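Local coordinates for protein nicotinate-nucleotide pyrophosphorylase (Ehrlichia chaffeensis, PDB 3L0G) that probably catalyses formation of nicotinate mononucleotide from quinolinate and phosphoribosyl pyrophosphate, with loss of carbon dioxide, a step towards NAD+, at residues A130-Q135 with G279-S284; S149-K152 with L157-L160; L160-V165 with G170-D175. One frame throughout, in Å; residues are numbered along the deposited sequence.

Interaction 1: residues A130-Q135 with G279-S284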
ATOM      1  N   ALA C 130       6.067  20.649 -10.625  1.00  8.34           N
ATOM      2  CA  ALA C 130       7.032  20.646 -11.722  1.00  7.78           C
ATOM      3  C   ALA C 130       7.153  22.060 -12.282  1.00  7.26           C
ATOM      4  O   ALA C 130       8.242  22.508 -12.558  1.00  6.87           O
ATOM      5  CB  ALA C 130       6.617  19.668 -12.812  1.00  6.91           C
ATOM      6  N   SER C 131       6.030  22.771 -12.402  1.00  7.38           N
ATOM      7  CA  SER C 131       6.043  24.116 -12.960  1.00  7.59           C
ATOM      8  C   SER C 131       6.707  25.148 -12.035  1.00  8.00           C
ATOM      9  O   SER C 131       7.488  25.974 -12.506  1.00  7.36           O
ATOM     10  CB  SER C 131       4.628  24.557 -13.327  1.00  7.70           C
ATOM     11  OG  SER C 131       3.999  23.588 -14.171  1.00  7.34           O
ATOM     12  N   ILE C 132       6.440  25.118 -10.727  1.00  8.13           N
ATOM     13  CA  ILE C 132       7.114  26.105  -9.848  1.00  9.19           C
ATOM     14  C   ILE C 132       8.644  25.819  -9.807  1.00  9.30           C
ATOM     15  O   ILE C 132       9.474  26.734  -9.834  1.00 10.33           O
ATOM     16  CB  ILE C 132       6.461  26.220  -8.434  1.00  9.33           C
ATOM     17  CG1 ILE C 132       7.006  27.437  -7.682  1.00 10.73           C
ATOM     18  CG2 ILE C 132       6.706  24.983  -7.601  1.00  4.89           C
ATOM     19  CD1 ILE C 132       6.879  28.771  -8.470  1.00 15.64           C
ATOM     20  N   THR C 133       9.010  24.547  -9.785  1.00  9.35           N
ATOM     21  CA  THR C 133      10.417  24.154  -9.804  1.00  9.36           C
ATOM     22  C   THR C 133      11.099  24.703 -11.039  1.00  8.94           C
ATOM     23  O   THR C 133      12.159  25.349 -10.958  1.00  7.89           O
ATOM     24  CB  THR C 133      10.566  22.596  -9.734  1.00  9.45           C
ATOM     25  OG1 THR C 133      10.008  22.128  -8.494  1.00 11.25           O
ATOM     26  CG2 THR C 133      12.019  22.155  -9.810  1.00  7.94           C
ATOM     27  N   ARG C 134      10.482  24.472 -12.189  1.00  9.41           N
ATOM     28  CA  ARG C 134      11.041  24.926 -13.451  1.00  9.50           C
ATOM     29  C   ARG C 134      11.265  26.431 -13.410  1.00  9.83           C
ATOM     30  O   ARG C 134      12.305  26.939 -13.853  1.00 10.65           O
ATOM     31  CB  ARG C 134      10.133  24.497 -14.609  1.00  9.41           C
ATOM     32  CG  ARG C 134      10.545  24.975 -16.006  1.00 11.14           C
ATOM     33  CD  ARG C 134      12.028  24.842 -16.330  1.00 12.97           C
ATOM     34  NE  ARG C 134      12.567  23.483 -16.234  1.00 14.31           N
ATOM     35  CZ  ARG C 134      13.805  23.140 -16.633  1.00 17.20           C
ATOM     36  NH1 ARG C 134      14.616  24.042 -17.183  1.00 18.81           N
ATOM     37  NH2 ARG C 134      14.239  21.885 -16.516  1.00 16.64           N
ATOM     38  N   GLN C 135      10.329  27.151 -12.821  1.00  9.90           N
ATOM     39  CA  GLN C 135      10.498  28.577 -12.659  1.00 11.57           C
ATOM     40  C   GLN C 135      11.787  28.919 -11.905  1.00 11.08           C
ATOM     41  O   GLN C 135      12.541  29.749 -12.382  1.00  9.89           O
ATOM     42  CB  GLN C 135       9.274  29.192 -11.981  1.00 12.27           C
ATOM     43  CG  GLN C 135       9.239  30.682 -12.058  1.00 15.58           C
ATOM     44  CD  GLN C 135       7.955  31.304 -11.452  1.00 19.61           C
ATOM     45  OE1 GLN C 135       7.808  32.527 -11.457  1.00 23.61           O
ATOM     46  NE2 GLN C 135       7.037  30.474 -10.967  1.00 21.83           N
ATOM     47  N   GLY C 279      11.586  24.704   0.407  1.00 12.33           N
ATOM     48  CA  GLY C 279      10.427  24.013   0.989  1.00 12.82           C
ATOM     49  C   GLY C 279       9.159  24.327   0.223  1.00 13.93           C
ATOM     50  O   GLY C 279       8.344  23.446  -0.011  1.00 14.33           O
ATOM     51  N   CYS C 280       9.021  25.565  -0.228  1.00 14.76           N
ATOM     52  CA  CYS C 280       7.790  26.047  -0.836  0.50 16.29           C
ATOM     53  C   CYS C 280       7.590  25.605  -2.322  1.00 15.29           C
ATOM     54  O   CYS C 280       6.657  26.039  -2.969  1.00 16.19           O
ATOM     55  CB  CYS C 280       7.714  27.582  -0.654  0.50 17.10           C
ATOM     56  SG  CYS C 280       7.512  28.166   1.117  0.50 23.33           S
ATOM     57  N   ILE C 281       8.467  24.745  -2.871  1.00 14.57           N
ATOM     58  CA  ILE C 281       8.165  24.106  -4.178  1.00 12.78           C
ATOM     59  C   ILE C 281       7.394  22.776  -4.054  1.00 13.01           C
ATOM     60  O   ILE C 281       6.894  22.262  -5.056  1.00 13.13           O
ATOM     61  CB  ILE C 281       9.373  23.939  -5.102  1.00 12.41           C
ATOM     62  CG1 ILE C 281      10.494  23.104  -4.460  1.00 11.80           C
ATOM     63  CG2 ILE C 281       9.892  25.316  -5.511  1.00  9.19           C
ATOM     64  CD1 ILE C 281      11.688  22.835  -5.409  1.00 10.38           C
ATOM     65  N   THR C 282       7.288  22.235  -2.838  1.00 13.20           N
ATOM     66  CA  THR C 282       6.505  20.995  -2.569  1.00 13.22           C
ATOM     67  C   THR C 282       5.404  21.228  -1.496  1.00 14.69           C
ATOM     68  O   THR C 282       4.700  20.319  -1.118  1.00 14.40           O
ATOM     69  CB  THR C 282       7.405  19.824  -2.139  1.00 13.13           C
ATOM     70  OG1 THR C 282       8.130  20.159  -0.926  1.00 10.76           O
ATOM     71  CG2 THR C 282       8.409  19.489  -3.213  1.00 11.14           C
ATOM     72  N   ASN C 283       5.303  22.454  -0.994  1.00 15.68           N
ATOM     73  CA  ASN C 283       4.150  22.872  -0.231  1.00 16.76           C
ATOM     74  C   ASN C 283       3.911  24.351  -0.578  1.00 17.02           C
ATOM     75  O   ASN C 283       4.807  25.023  -1.137  1.00 18.85           O
ATOM     76  CB  ASN C 283       4.354  22.586   1.269  1.00 16.81           C
ATOM     77  CG  ASN C 283       5.366  23.478   1.901  1.00 17.34           C
ATOM     78  OD1 ASN C 283       5.120  24.671   2.064  1.00 19.71           O
ATOM     79  ND2 ASN C 283       6.540  22.922   2.246  1.00 18.69           N
ATOM     80  N   SER C 284       2.712  24.856  -0.351  1.00 16.30           N
ATOM     81  CA  SER C 284       2.433  26.283  -0.611  1.00 15.83           C
ATOM     82  C   SER C 284       2.675  26.742  -2.066  1.00 14.26           C
ATOM     83  O   SER C 284       3.117  27.849  -2.294  1.00 14.41           O
ATOM     84  CB  SER C 284       3.300  27.166   0.318  1.00 15.66           C
ATOM     85  OG  SER C 284       3.137  26.794   1.680  1.00 18.45           O
TER
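The backbones of Thr133 and Ile281 come within 6.1 Å, measured between their CA atoms, where the long helix 116-139 passes the turn that follows strand 275-277. Both segments belong to the C-terminal alpha/beta-barrel domain of the quinolinate phosphoribosyltransferase fold; here the helix meets the loop that leaves the parallel sheet, by apolar contact and with no hydrogen bond between the two segments. Ile281 CG1 sits between its own backbone N and carbonyl carbon (chi1 58°), and the extended second torsion carries CD1 out to Thr133, ending 3.6 Å from Thr133 OG1 in a van der Waals contact. The two side chains cross at about a right angle. The Thr133 hydroxyl finds its polar partner within its own helix, at the Ile129 carbonyl, so the methyl of Ile281 rests against an oxygen already engaged in a hydrogen bond.

Beside Thr133, Ile132 meets the base of Ile281 with its CG2 branch. That methyl lies 3.8 Å from Ile281 CB and 3.7 Å from the backbone Ile281 O, while Ile132 CG1 is 4.2 Å from Ile281 CG2. Val165 of helix 158-167 touches both Thr133 and Ile281, and Phe285, in the loop beyond, packs on Ile132.

Just before Ile281, in the conformer described, Cys280 forms the disulfide with Cys259. Just beyond it, Thr282 OG1 and Asn283 ND2 both bind the Lys152 carbonyl, tying the same turn to another loop of the domain. The segment then runs on to the second subunit, whose Asn287 backbone N is hydrogen-bonded to Ser284 OG. Ser284 OG also donates to Asn283 OD1, 2.9 Å away, and lies in the plane of that side-chain carbonyl.

Interaction 2: residues S149-K152 with L157-L160. With FMT (formic acid), chain J.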
ATOM      1  N   SER C 149      14.779  19.683  -3.656  1.00  7.67           N
ATOM      2  CA  SER C 149      13.608  19.505  -2.835  1.00  7.35           C
ATOM      3  C   SER C 149      14.087  19.316  -1.407  1.00  7.64           C
ATOM      4  O   SER C 149      15.302  19.198  -1.153  1.00  7.31           O
ATOM      5  CB  SER C 149      12.775  18.311  -3.291  1.00  8.29           C
ATOM      6  OG  SER C 149      13.548  17.107  -3.280  1.00  6.42           O
ATOM      7  N   THR C 150      13.119  19.336  -0.499  1.00  7.18           N
ATOM      8  CA  THR C 150      13.275  19.074   0.917  1.00  7.49           C
ATOM      9  C   THR C 150      12.343  17.924   1.337  1.00  8.07           C
ATOM     10  O   THR C 150      11.769  17.270   0.484  1.00  9.07           O
ATOM     11  CB  THR C 150      12.866  20.297   1.727  1.00  7.83           C
ATOM     12  OG1 THR C 150      11.468  20.543   1.523  1.00  6.84           O
ATOM     13  CG2 THR C 150      13.682  21.568   1.299  1.00  9.51           C
ATOM     14  N   ARG C 151      12.200  17.707   2.658  1.00  8.32           N
ATOM     15  CA  ARG C 151      11.254  16.790   3.223  1.00  7.93           C
ATOM     16  C   ARG C 151       9.945  17.466   3.674  1.00  9.19           C
ATOM     17  O   ARG C 151       9.066  16.808   4.252  1.00  8.16           O
ATOM     18  CB  ARG C 151      11.904  15.967   4.362  1.00  8.80           C
ATOM     19  CG  ARG C 151      12.863  14.849   3.796  1.00  7.37           C
ATOM     20  CD  ARG C 151      13.764  14.215   4.836  1.00  7.38           C
ATOM     21  NE  ARG C 151      13.020  13.777   6.010  1.00  8.50           N
ATOM     22  CZ  ARG C 151      13.003  14.397   7.199  1.00  7.36           C
ATOM     23  NH1 ARG C 151      12.233  13.934   8.168  1.00  5.59           N
ATOM     24  NH2 ARG C 151      13.765  15.453   7.445  1.00  6.67           N
ATOM     25  N   LYS C 152       9.792  18.750   3.345  1.00  8.29           N
ATOM     26  CA  LYS C 152       8.563  19.469   3.611  1.00  9.37           C
ATOM     27  C   LYS C 152       7.651  19.249   2.424  1.00  9.53           C
ATOM     28  O   LYS C 152       7.286  20.175   1.677  1.00  8.91           O
ATOM     29  CB  LYS C 152       8.834  20.945   3.836  1.00  9.77           C
ATOM     30  CG  LYS C 152       9.690  21.226   5.044  1.00 13.04           C
ATOM     31  CD  LYS C 152      10.181  22.661   5.028  1.00 18.55           C
ATOM     32  CE  LYS C 152      10.634  23.102   6.398  1.00 21.55           C
ATOM     33  NZ  LYS C 152      11.756  24.042   6.297  1.00 23.07           N
ATOM     34  N   LEU C 157       2.598  11.894   0.001  1.00  6.36           N
ATOM     35  CA  LEU C 157       3.089  12.109  -1.356  1.00  6.67           C
ATOM     36  C   LEU C 157       4.572  12.467  -1.441  1.00  6.82           C
ATOM     37  O   LEU C 157       4.995  13.188  -2.361  1.00  6.99           O
ATOM     38  CB  LEU C 157       2.251  13.196  -2.022  1.00  6.70           C
ATOM     39  CG  LEU C 157       0.735  12.911  -2.076  1.00  7.18           C
ATOM     40  CD1 LEU C 157      -0.039  14.059  -2.707  1.00  3.16           C
ATOM     41  CD2 LEU C 157       0.417  11.622  -2.833  1.00  6.63           C
ATOM     42  N   ARG C 158       5.369  11.979  -0.495  1.00  6.05           N
ATOM     43  CA  ARG C 158       6.796  12.300  -0.491  1.00  6.91           C
ATOM     44  C   ARG C 158       7.420  12.025  -1.837  1.00  6.64           C
ATOM     45  O   ARG C 158       8.176  12.844  -2.390  1.00  4.89           O
ATOM     46  CB  ARG C 158       7.545  11.458   0.562  1.00  7.01           C
ATOM     47  CG  ARG C 158       9.071  11.445   0.447  1.00  6.78           C
ATOM     48  CD  ARG C 158       9.734  12.811   0.596  1.00  7.63           C
ATOM     49  NE  ARG C 158       9.315  13.488   1.808  1.00  5.09           N
ATOM     50  CZ  ARG C 158       9.627  13.103   3.043  1.00  8.70           C
ATOM     51  NH1 ARG C 158      10.419  12.044   3.279  1.00  7.51           N
ATOM     52  NH2 ARG C 158       9.136  13.783   4.064  1.00 10.69           N
ATOM     53  N   MET C 159       7.151  10.825  -2.345  1.00  6.71           N
ATOM     54  CA  MET C 159       7.875  10.382  -3.531  1.00  7.43           C
ATOM     55  C   MET C 159       7.283  11.052  -4.763  1.00  7.16           C
ATOM     56  O   MET C 159       8.028  11.450  -5.637  1.00  7.86           O
ATOM     57  CB  MET C 159       7.915   8.831  -3.625  1.00  8.15           C
ATOM     58  CG  MET C 159       8.815   8.168  -2.567  1.00  8.94           C
ATOM     59  SD  MET C 159      10.517   8.820  -2.538  1.00 14.83           S
ATOM     60  CE  MET C 159      11.087   8.223  -4.158  1.00 15.10           C
ATOM     61  N   LEU C 160       5.960  11.220  -4.844  1.00  6.97           N
ATOM     62  CA  LEU C 160       5.406  11.989  -5.985  1.00  7.21           C
ATOM     63  C   LEU C 160       5.946  13.433  -6.022  1.00  7.07           C
ATOM     64  O   LEU C 160       6.209  13.984  -7.092  1.00  7.42           O
ATOM     65  CB  LEU C 160       3.885  12.037  -5.937  1.00  7.47           C
ATOM     66  CG  LEU C 160       3.217  12.882  -7.023  1.00  6.65           C
ATOM     67  CD1 LEU C 160       3.652  12.423  -8.430  1.00  7.90           C
ATOM     68  CD2 LEU C 160       1.732  12.852  -6.849  1.00  6.94           C
TER
HETATM   69  C   FMT J 301      15.846  16.884   4.291  1.00 12.40           C
HETATM   70  O1  FMT J 301      16.369  16.006   3.591  1.00 12.07           O
HETATM   71  O2  FMT J 301      15.681  16.765   5.512  1.00 12.46           O
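Arg151 and Arg158 meet across the turn that links strand 146-148 to helix 158-167. Ser149 carries on from the strand, its backbone bonded to Glu171 and its hydroxyl to Lys162. Thr150 then makes an ST turn: its OG1 accepts from Lys152 N at 3.1 Å.

Arg151 itself does the touching. With CG anti to the carbonyl carbon (chi1 -75°), its aliphatic base lies over one face of the Arg158 guanidinium, Arg151 CG standing 3.6 Å above that plane and toward its rim. Arg151 CB is 3.5 Å from Arg158 NH2. The same NH2 makes a weak hydrogen bond to Arg151 O, 3.0 Å long and bent to 127°. Arg151 O is also reached by Asn121 ND2 of the second subunit, a hydrogen bond that supplements the weak one. Two folds in the Arg158 chain, at its second and third torsions, bring the group back to this loop, and Thr153 OG1 takes its NE. The two guanidinium planes stand 77° apart, with Arg151 NE and Arg158 NH1 separated by 4.2 Å. Asp37 of the second subunit bridges them with two salt bridges, OD2 to Arg151 NH1 and OD1 to Arg158 NH1.

On the same guanidinium, Arg151 NH2 donates an almost straight hydrogen bond to FMT O2, 3.0 Å away and in the guanidinium plane. Formate, probably from the crystallisation liquor, is also held by Arg174 and Lys184, a cationic cluster consistent with the quinolinate carboxylate pocket of this enzyme family, built where the second subunit approaches.

Interaction 3: residues L160-V165 with G170-D175. With FMT (formic acid), chain J.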
ATOM      1  N   LEU C 160       5.960  11.220  -4.844  1.00  6.97           N
ATOM      2  CA  LEU C 160       5.406  11.989  -5.985  1.00  7.21           C
ATOM      3  C   LEU C 160       5.946  13.433  -6.022  1.00  7.07           C
ATOM      4  O   LEU C 160       6.209  13.984  -7.092  1.00  7.42           O
ATOM      5  CB  LEU C 160       3.885  12.037  -5.937  1.00  7.47           C
ATOM      6  CG  LEU C 160       3.217  12.882  -7.023  1.00  6.65           C
ATOM      7  CD1 LEU C 160       3.652  12.423  -8.430  1.00  7.90           C
ATOM      8  CD2 LEU C 160       1.732  12.852  -6.849  1.00  6.94           C
ATOM      9  N   ASP C 161       6.107  14.047  -4.852  1.00  8.46           N
ATOM     10  CA  ASP C 161       6.528  15.463  -4.781  1.00  7.82           C
ATOM     11  C   ASP C 161       7.982  15.596  -5.214  1.00  7.74           C
ATOM     12  O   ASP C 161       8.321  16.437  -6.070  1.00  6.66           O
ATOM     13  CB  ASP C 161       6.276  16.056  -3.387  1.00  8.15           C
ATOM     14  CG  ASP C 161       4.776  16.348  -3.117  1.00  8.63           C
ATOM     15  OD1 ASP C 161       3.896  15.970  -3.943  1.00  9.88           O
ATOM     16  OD2 ASP C 161       4.476  16.943  -2.054  1.00 11.67           O
ATOM     17  N   LYS C 162       8.833  14.712  -4.695  1.00  7.68           N
ATOM     18  CA  LYS C 162      10.232  14.728  -5.090  1.00  7.93           C
ATOM     19  C   LYS C 162      10.390  14.368  -6.572  1.00  8.06           C
ATOM     20  O   LYS C 162      11.203  14.960  -7.231  1.00  7.45           O
ATOM     21  CB  LYS C 162      11.106  13.842  -4.197  1.00  7.91           C
ATOM     22  CG  LYS C 162      11.432  14.505  -2.848  1.00  7.89           C
ATOM     23  CD  LYS C 162      12.167  13.584  -1.943  1.00  6.42           C
ATOM     24  CE  LYS C 162      12.700  14.315  -0.723  1.00  5.73           C
ATOM     25  NZ  LYS C 162      13.803  15.206  -1.101  1.00  5.79           N
ATOM     26  N   TYR C 163       9.609  13.419  -7.078  1.00  8.37           N
ATOM     27  CA  TYR C 163       9.598  13.105  -8.506  1.00  8.60           C
ATOM     28  C   TYR C 163       9.244  14.335  -9.379  1.00  8.32           C
ATOM     29  O   TYR C 163       9.813  14.555 -10.449  1.00  7.41           O
ATOM     30  CB  TYR C 163       8.570  11.980  -8.769  1.00  8.98           C
ATOM     31  CG  TYR C 163       8.216  11.772 -10.234  1.00  9.62           C
ATOM     32  CD1 TYR C 163       9.052  11.049 -11.088  1.00 12.17           C
ATOM     33  CD2 TYR C 163       7.044  12.268 -10.764  1.00 11.63           C
ATOM     34  CE1 TYR C 163       8.718  10.862 -12.449  1.00 12.15           C
ATOM     35  CE2 TYR C 163       6.709  12.074 -12.126  1.00 10.40           C
ATOM     36  CZ  TYR C 163       7.542  11.383 -12.949  1.00 11.52           C
ATOM     37  OH  TYR C 163       7.179  11.224 -14.283  1.00  8.91           O
ATOM     38  N   SER C 164       8.280  15.121  -8.913  1.00  7.73           N
ATOM     39  CA  SER C 164       7.772  16.237  -9.702  1.00  6.83           C
ATOM     40  C   SER C 164       8.790  17.395  -9.713  1.00  7.14           C
ATOM     41  O   SER C 164       8.936  18.113 -10.732  1.00  6.53           O
ATOM     42  CB  SER C 164       6.414  16.689  -9.164  1.00  6.89           C
ATOM     43  OG  SER C 164       5.431  15.657  -9.152  1.00  5.84           O
ATOM     44  N   VAL C 165       9.517  17.565  -8.602  1.00  6.48           N
ATOM     45  CA  VAL C 165      10.667  18.490  -8.560  1.00  6.29           C
ATOM     46  C   VAL C 165      11.754  18.090  -9.580  1.00  7.59           C
ATOM     47  O   VAL C 165      12.251  18.937 -10.312  1.00  8.35           O
ATOM     48  CB  VAL C 165      11.269  18.607  -7.140  1.00  6.30           C
ATOM     49  CG1 VAL C 165      12.645  19.325  -7.190  1.00  4.06           C
ATOM     50  CG2 VAL C 165      10.276  19.344  -6.211  1.00  4.32           C
ATOM     51  N   GLY C 170      14.812  20.028 -11.049  1.00  8.57           N
ATOM     52  CA  GLY C 170      15.433  20.016  -9.725  1.00  8.33           C
ATOM     53  C   GLY C 170      16.061  18.674  -9.350  1.00  8.80           C
ATOM     54  O   GLY C 170      16.101  17.736 -10.158  1.00  8.03           O
ATOM     55  N   GLU C 171      16.552  18.582  -8.112  1.00  8.52           N
ATOM     56  CA  GLU C 171      17.274  17.387  -7.659  1.00  8.67           C
ATOM     57  C   GLU C 171      16.883  17.095  -6.219  1.00  8.11           C
ATOM     58  O   GLU C 171      16.069  17.828  -5.617  1.00  7.55           O
ATOM     59  CB  GLU C 171      18.803  17.601  -7.790  1.00  8.81           C
ATOM     60  CG  GLU C 171      19.302  17.864  -9.199  1.00 10.86           C
ATOM     61  CD  GLU C 171      20.858  17.772  -9.374  1.00 12.71           C
ATOM     62  OE1 GLU C 171      21.624  17.652  -8.384  1.00 12.79           O
ATOM     63  OE2 GLU C 171      21.300  17.862 -10.521  1.00 13.45           O
ATOM     64  N   SER C 172      17.432  16.022  -5.675  1.00  7.72           N
ATOM     65  CA  SER C 172      17.144  15.637  -4.285  1.00  8.17           C
ATOM     66  C   SER C 172      18.349  15.017  -3.593  1.00  7.75           C
ATOM     67  O   SER C 172      18.892  14.064  -4.093  1.00  6.49           O
ATOM     68  CB  SER C 172      16.041  14.612  -4.257  1.00  8.53           C
ATOM     69  OG  SER C 172      15.771  14.183  -2.931  1.00 10.24           O
ATOM     70  N   TYR C 173      18.715  15.548  -2.424  1.00  8.00           N
ATOM     71  CA  TYR C 173      19.764  14.947  -1.578  1.00  7.35           C
ATOM     72  C   TYR C 173      19.416  13.553  -1.095  1.00  7.29           C
ATOM     73  O   TYR C 173      20.241  12.639  -1.126  1.00  6.48           O
ATOM     74  CB  TYR C 173      20.044  15.839  -0.372  1.00  7.23           C
ATOM     75  CG  TYR C 173      21.092  15.272   0.566  1.00  7.46           C
ATOM     76  CD1 TYR C 173      22.378  15.015   0.124  1.00  8.14           C
ATOM     77  CD2 TYR C 173      20.807  15.020   1.886  1.00  6.67           C
ATOM     78  CE1 TYR C 173      23.345  14.495   1.002  1.00  9.05           C
ATOM     79  CE2 TYR C 173      21.750  14.493   2.748  1.00  7.03           C
ATOM     80  CZ  TYR C 173      23.006  14.217   2.311  1.00  8.00           C
ATOM     81  OH  TYR C 173      23.951  13.696   3.195  1.00 10.05           O
ATOM     82  N   ARG C 174      18.185  13.386  -0.631  1.00  7.63           N
ATOM     83  CA  ARG C 174      17.758  12.131  -0.073  1.00  7.84           C
ATOM     84  C   ARG C 174      16.239  12.038  -0.139  1.00  7.76           C
ATOM     85  O   ARG C 174      15.576  13.044  -0.187  1.00  8.26           O
ATOM     86  CB  ARG C 174      18.236  12.011   1.376  1.00  7.95           C
ATOM     87  CG  ARG C 174      17.492  12.898   2.393  1.00  7.57           C
ATOM     88  CD  ARG C 174      18.203  12.825   3.771  1.00  6.74           C
ATOM     89  NE  ARG C 174      17.631  13.776   4.716  1.00  7.49           N
ATOM     90  CZ  ARG C 174      17.713  13.692   6.041  1.00  9.01           C
ATOM     91  NH1 ARG C 174      18.368  12.700   6.624  1.00 10.50           N
ATOM     92  NH2 ARG C 174      17.088  14.589   6.796  1.00  7.86           N
ATOM     93  N   ASP C 175      15.727  10.819  -0.154  1.00  7.81           N
ATOM     94  CA  ASP C 175      14.307  10.558  -0.228  1.00  8.42           C
ATOM     95  C   ASP C 175      13.661  10.683   1.136  1.00  8.38           C
ATOM     96  O   ASP C 175      12.545  11.154   1.247  1.00 10.35           O
ATOM     97  CB  ASP C 175      14.038   9.172  -0.800  1.00  8.18           C
ATOM     98  CG  ASP C 175      14.300   9.085  -2.303  1.00  9.37           C
ATOM     99  OD1 ASP C 175      14.434  10.095  -2.989  1.00 11.04           O
ATOM    100  OD2 ASP C 175      14.361   7.961  -2.799  1.00 16.01           O
TER
HETATM  101  C   FMT J 301      15.846  16.884   4.291  1.00 12.40           C
HETATM  102  O1  FMT J 301      16.369  16.006   3.591  1.00 12.07           O
HETATM  103  O2  FMT J 301      15.681  16.765   5.512  1.00 12.46           O
HETATM  104  O   HOH W   1      13.335  16.166  -5.718  1.00  5.95           O
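Lys162 reaches from helix 158-167 into the loop 170-175, where its ammonium group meets two oxygens of the loop. Lys162 NZ donates to Arg174 O at 2.9 Å and to Ser172 OG at the same length; the first bond runs nearly along the C=O axis. The chain is extended until its last torsion, where a bend (chi4 -71°) turns NZ into this corner. Thr150 O is a weak further partner of NZ, so the nitrogen draws the two loops together.

One turn further along the helix, Gly170 N donates to Val165 O at 2.9 Å, closing the chain reversal at the end of the helix. Val165 CG1 lies 3.8 Å from Gly170 CA, a close approach that a residue without a side chain permits. Between these two fastenings, a water donates to Lys162 O and, more weakly, to Glu171 O.

Farther out, the backbone of Glu171 pairs with Ile147, so this part of the loop runs beside the edge strand 146-148. While its carbonyl is held by Lys162, Arg174 sends its extended side chain the other way. There the edge of its guanidinium grips formate with two almost straight bonds, Arg174 NE to FMT O1 at 2.8 Å and Arg174 NH2 to FMT O2 at 2.9 Å, while Gly180 O accepts from NH1. Such a two-bond arginine-carboxylate pairing, with Lys184 also bonded to the formate, is consistent with the quinolinate site of this family of phosphoribosyltransferases.

All three contacts lie in one domain and close to the centre of the chain. Interaction 1 joins residues far apart in sequence and encloses the other two, which follow one another along the chain and share Leu160. Helix 158-167 serves both interactions 2 and 3, whose centres are about 6 Å apart; interaction 1 is about 11 Å from each. Strand 146-148 leads into the first segment of interaction 2, and its neighbour in the parallel sheet, strand 275-277, leads toward the second segment of interaction 1. Interactions 2 and 3 both touch the bound formate, and all three approach the second subunit, interaction 3 only through Arg174.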